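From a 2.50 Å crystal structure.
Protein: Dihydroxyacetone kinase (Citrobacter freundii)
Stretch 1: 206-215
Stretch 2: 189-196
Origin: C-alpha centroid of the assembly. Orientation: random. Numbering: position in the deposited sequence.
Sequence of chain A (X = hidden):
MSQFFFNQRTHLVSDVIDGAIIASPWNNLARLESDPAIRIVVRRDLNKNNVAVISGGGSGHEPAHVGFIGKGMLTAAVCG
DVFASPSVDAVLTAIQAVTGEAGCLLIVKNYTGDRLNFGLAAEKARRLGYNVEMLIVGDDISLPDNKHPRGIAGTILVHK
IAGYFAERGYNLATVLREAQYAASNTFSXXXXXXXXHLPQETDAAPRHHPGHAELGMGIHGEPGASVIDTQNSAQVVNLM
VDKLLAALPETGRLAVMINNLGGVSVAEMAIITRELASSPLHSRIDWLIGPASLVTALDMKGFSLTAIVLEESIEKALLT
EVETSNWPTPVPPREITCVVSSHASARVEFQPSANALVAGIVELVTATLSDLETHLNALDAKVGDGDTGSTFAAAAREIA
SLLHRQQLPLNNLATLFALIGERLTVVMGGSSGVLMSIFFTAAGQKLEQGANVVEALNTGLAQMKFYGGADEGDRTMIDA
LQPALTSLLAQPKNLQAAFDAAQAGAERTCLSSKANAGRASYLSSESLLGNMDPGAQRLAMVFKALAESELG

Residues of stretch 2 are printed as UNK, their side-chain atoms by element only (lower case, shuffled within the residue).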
# COMPACT_ATOMS: atom_id res chain seq x y z
N PRO A 206 -4.95 16.99 -5.30
CA PRO A 206 -5.80 16.44 -4.23
C PRO A 206 -5.91 17.34 -2.99
O PRO A 206 -4.89 17.91 -2.56
CB PRO A 206 -5.15 15.09 -3.93
CG PRO A 206 -4.33 14.80 -5.14
CD PRO A 206 -3.72 16.11 -5.56
N ARG A 207 -7.09 17.48 -2.43
CA ARG A 207 -7.23 18.30 -1.24
C ARG A 207 -6.15 17.91 -0.24
O ARG A 207 -5.87 16.73 -0.05
CB ARG A 207 -8.62 18.17 -0.63
CG ARG A 207 -8.85 19.05 0.59
CD ARG A 207 -10.19 18.72 1.24
NE ARG A 207 -11.18 18.36 0.24
CZ ARG A 207 -12.13 17.45 0.43
NH1 ARG A 207 -12.23 16.81 1.58
NH2 ARG A 207 -12.98 17.18 -0.55
N HIS A 208 -5.57 18.90 0.37
CA HIS A 208 -4.53 18.71 1.34
C HIS A 208 -4.43 19.92 2.29
O HIS A 208 -4.60 21.07 1.86
CB HIS A 208 -3.18 18.49 0.61
CG HIS A 208 -1.93 18.69 1.50
ND1 HIS A 208 -1.47 17.73 2.38
CD2 HIS A 208 -1.08 19.74 1.63
CE1 HIS A 208 -0.40 18.17 3.00
NE2 HIS A 208 -0.14 19.39 2.57
N HIS A 209 -4.18 19.68 3.54
CA HIS A 209 -3.97 20.76 4.46
C HIS A 209 -2.52 20.62 4.88
O HIS A 209 -2.09 19.57 5.35
CB HIS A 209 -5.00 20.72 5.59
CG HIS A 209 -6.46 20.46 5.10
ND1 HIS A 209 -7.14 21.33 4.27
CD2 HIS A 209 -7.29 19.41 5.31
CE1 HIS A 209 -8.33 20.82 4.00
NE2 HIS A 209 -8.45 19.66 4.62
N PRO A 210 -1.74 21.68 4.67
CA PRO A 210 -0.33 21.61 5.07
C PRO A 210 -0.11 21.43 6.56
O PRO A 210 -0.70 22.16 7.37
CB PRO A 210 0.23 22.95 4.56
CG PRO A 210 -0.76 23.40 3.54
CD PRO A 210 -2.11 23.05 4.09
N GLY A 211 0.73 20.48 6.94
CA GLY A 211 1.03 20.20 8.33
C GLY A 211 -0.17 19.73 9.16
O GLY A 211 -0.02 19.39 10.34
N HIS A 212 -1.34 19.71 8.54
CA HIS A 212 -2.55 19.26 9.23
C HIS A 212 -3.14 17.98 8.69
O HIS A 212 -2.62 17.41 7.73
CB HIS A 212 -3.64 20.33 9.14
CG HIS A 212 -3.18 21.73 9.62
ND1 HIS A 212 -2.79 21.98 10.92
CD2 HIS A 212 -3.07 22.91 8.96
CE1 HIS A 212 -2.46 23.25 11.04
NE2 HIS A 212 -2.62 23.84 9.87
N ALA A 213 -4.22 17.52 9.31
CA ALA A 213 -4.87 16.27 8.90
C ALA A 213 -6.38 16.36 8.92
O ALA A 213 -6.97 16.79 9.92
CB ALA A 213 -4.40 15.13 9.79
N GLU A 214 -7.02 15.94 7.84
CA GLU A 214 -8.47 15.98 7.75
C GLU A 214 -9.12 14.73 8.36
O GLU A 214 -9.06 13.63 7.80
CB GLU A 214 -8.91 16.15 6.30
CG GLU A 214 -10.42 16.19 6.13
CD GLU A 214 -10.84 16.65 4.74
OE1 GLU A 214 -11.92 16.22 4.29
OE2 GLU A 214 -10.11 17.46 4.11
N LEU A 215 -9.75 14.91 9.52
CA LEU A 215 -10.41 13.82 10.19
C LEU A 215 -11.74 13.53 9.49
O LEU A 215 -12.52 14.44 9.22
CB LEU A 215 -10.67 14.17 11.65
CG LEU A 215 -11.37 13.09 12.47
CD1 LEU A 215 -10.45 11.90 12.60
CD2 LEU A 215 -11.72 13.62 13.84
N UNK A 189 -13.43 5.15 12.13
CA UNK A 189 -13.04 6.55 12.05
C UNK A 189 -11.79 6.65 11.19
O UNK A 189 -10.80 5.96 11.43
c UNK A 189 -12.17 9.03 14.94
c UNK A 189 -13.37 9.43 12.75
c UNK A 189 -12.77 7.12 13.44
c UNK A 189 -12.34 8.59 13.48
N UNK A 190 -11.83 7.50 10.18
CA UNK A 190 -10.68 7.65 9.31
C UNK A 190 -10.06 9.03 9.36
O UNK A 190 -10.66 10.00 9.83
N UNK A 191 -8.83 9.12 8.87
CA UNK A 191 -8.12 10.39 8.85
C UNK A 191 -7.22 10.36 7.64
O UNK A 191 -6.71 9.30 7.26
c UNK A 191 -7.27 10.60 10.13
c UNK A 191 -6.72 12.02 10.18
c UNK A 191 -6.14 9.58 10.19
N UNK A 192 -7.02 11.52 7.01
CA UNK A 192 -6.18 11.60 5.83
C UNK A 192 -5.37 12.89 5.75
O UNK A 192 -5.81 13.95 6.22
c UNK A 192 -7.03 11.44 4.59
N UNK A 193 -4.18 12.79 5.16
CA UNK A 193 -3.30 13.93 4.99
C UNK A 193 -3.57 14.54 3.62
O UNK A 193 -3.31 15.71 3.39
c UNK A 193 -1.50 12.83 6.44
c UNK A 193 -2.00 13.70 7.59
c UNK A 193 0.01 12.58 6.54
c UNK A 193 -1.84 13.50 5.10
N UNK A 194 -4.11 13.73 2.72
CA UNK A 194 -4.44 14.23 1.38
C UNK A 194 -5.43 13.30 0.68
O UNK A 194 -5.48 12.11 0.96
c UNK A 194 -3.19 14.41 0.51
o UNK A 194 -2.49 13.19 0.36
N UNK A 195 -6.23 13.86 -0.21
CA UNK A 195 -7.18 13.04 -0.92
C UNK A 195 -6.44 12.17 -1.94
O UNK A 195 -5.21 12.14 -1.96
c UNK A 195 -8.23 13.91 -1.60
o UNK A 195 -9.34 13.12 -2.01
N UNK A 196 -7.17 11.47 -2.79
CA UNK A 196 -6.55 10.57 -3.76
C UNK A 196 -6.41 11.14 -5.16
O UNK A 196 -7.08 12.11 -5.53
c UNK A 196 -7.37 9.28 -3.85
s UNK A 196 -9.09 9.60 -4.34
O HOH W 1 -4.20 17.62 5.10

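Position 189 carries four side-chain carbons, forked at the second. CA to CB leaves sideways, but the end comes nearer to stretch 1, one terminal carbon lying 3.8 Å from Leu215 CD1. A fork one carbon beyond CB means leucine: Leu189, with chi1 t and chi2 p.

Position 190 has no side-chain atoms, and its backbone O is 3.4 Å from Leu215 CD1; it is Gly190. An ideal CB would find nothing of stretch 1 within 5.5 Å, so this contact does not demand the absence of a side chain.

Position 191 shows one carbon carrying two more; one of the two terminal carbons lies 3.9 Å from Ala213 CB, and the CB is 4.2 Å from Leu215 CD1. Branching at CB with carbon alone identifies valine, Val191, the nearer terminal carbon being CG2. Val191 and Leu215 form an antiparallel non-hydrogen-bonded pair with their side chains on the same face of the sheet.

Position 192 has a single side-chain carbon, and its backbone does the work: its N donates to Glu214 O at 3.0 Å (156°), and Glu214 N donates to its O at 2.8 Å (144°), the reciprocal bonds of an antiparallel pair. One carbon alone makes it Ala192.

Position 193 again has four carbons forked at the second, and one terminal carbon packs 3.6 Å from Ala213 CB. It is therefore Leu193, here with chi1 m and chi2 t, and that carbon is CD2. The chain turns a corner here, and the backbone O of Leu193 accepts a hydrogen bond from His208 ND1 at 2.9 Å, lying at the ring edge near its plane. Water 1 donates to Leu193 O at 2.7 Å and accepts from His209 N at 2.6 Å, linking the two backbones.

Position 194 has one carbon then one oxygen. Its CB is 4.1 Å from His208 CB, while its CA makes a CA-H...O contact of 3.2 Å with Arg207 O. It is Ser194, chi1 p.

Position 195 has the same composition. Its CB points toward stretch 1 and lies 4.0 Å from Pro206 CB; its N donates to Arg207 O at 2.9 Å (158°). This is Ser195, chi1 t.

Position 196 has one carbon then one sulfur. Its CB points away, leaving its backbone O, 3.9 Å from Pro206 CG, as the nearest approach. The sulfur identifies Cys196.

The contact, burying 577 Å² in total, joins two modes. Strands 213-215 and 189-192 run antiparallel at 158°, pinned at Glu214 and Ala192, with aliphatic packing around Ala213 and Leu215. At the corner His208 ND1 donates to Leu193 O, and just past it Ser195 N donates to Arg207 O.

Stretch 2, residues 189-196: LGVALSSC
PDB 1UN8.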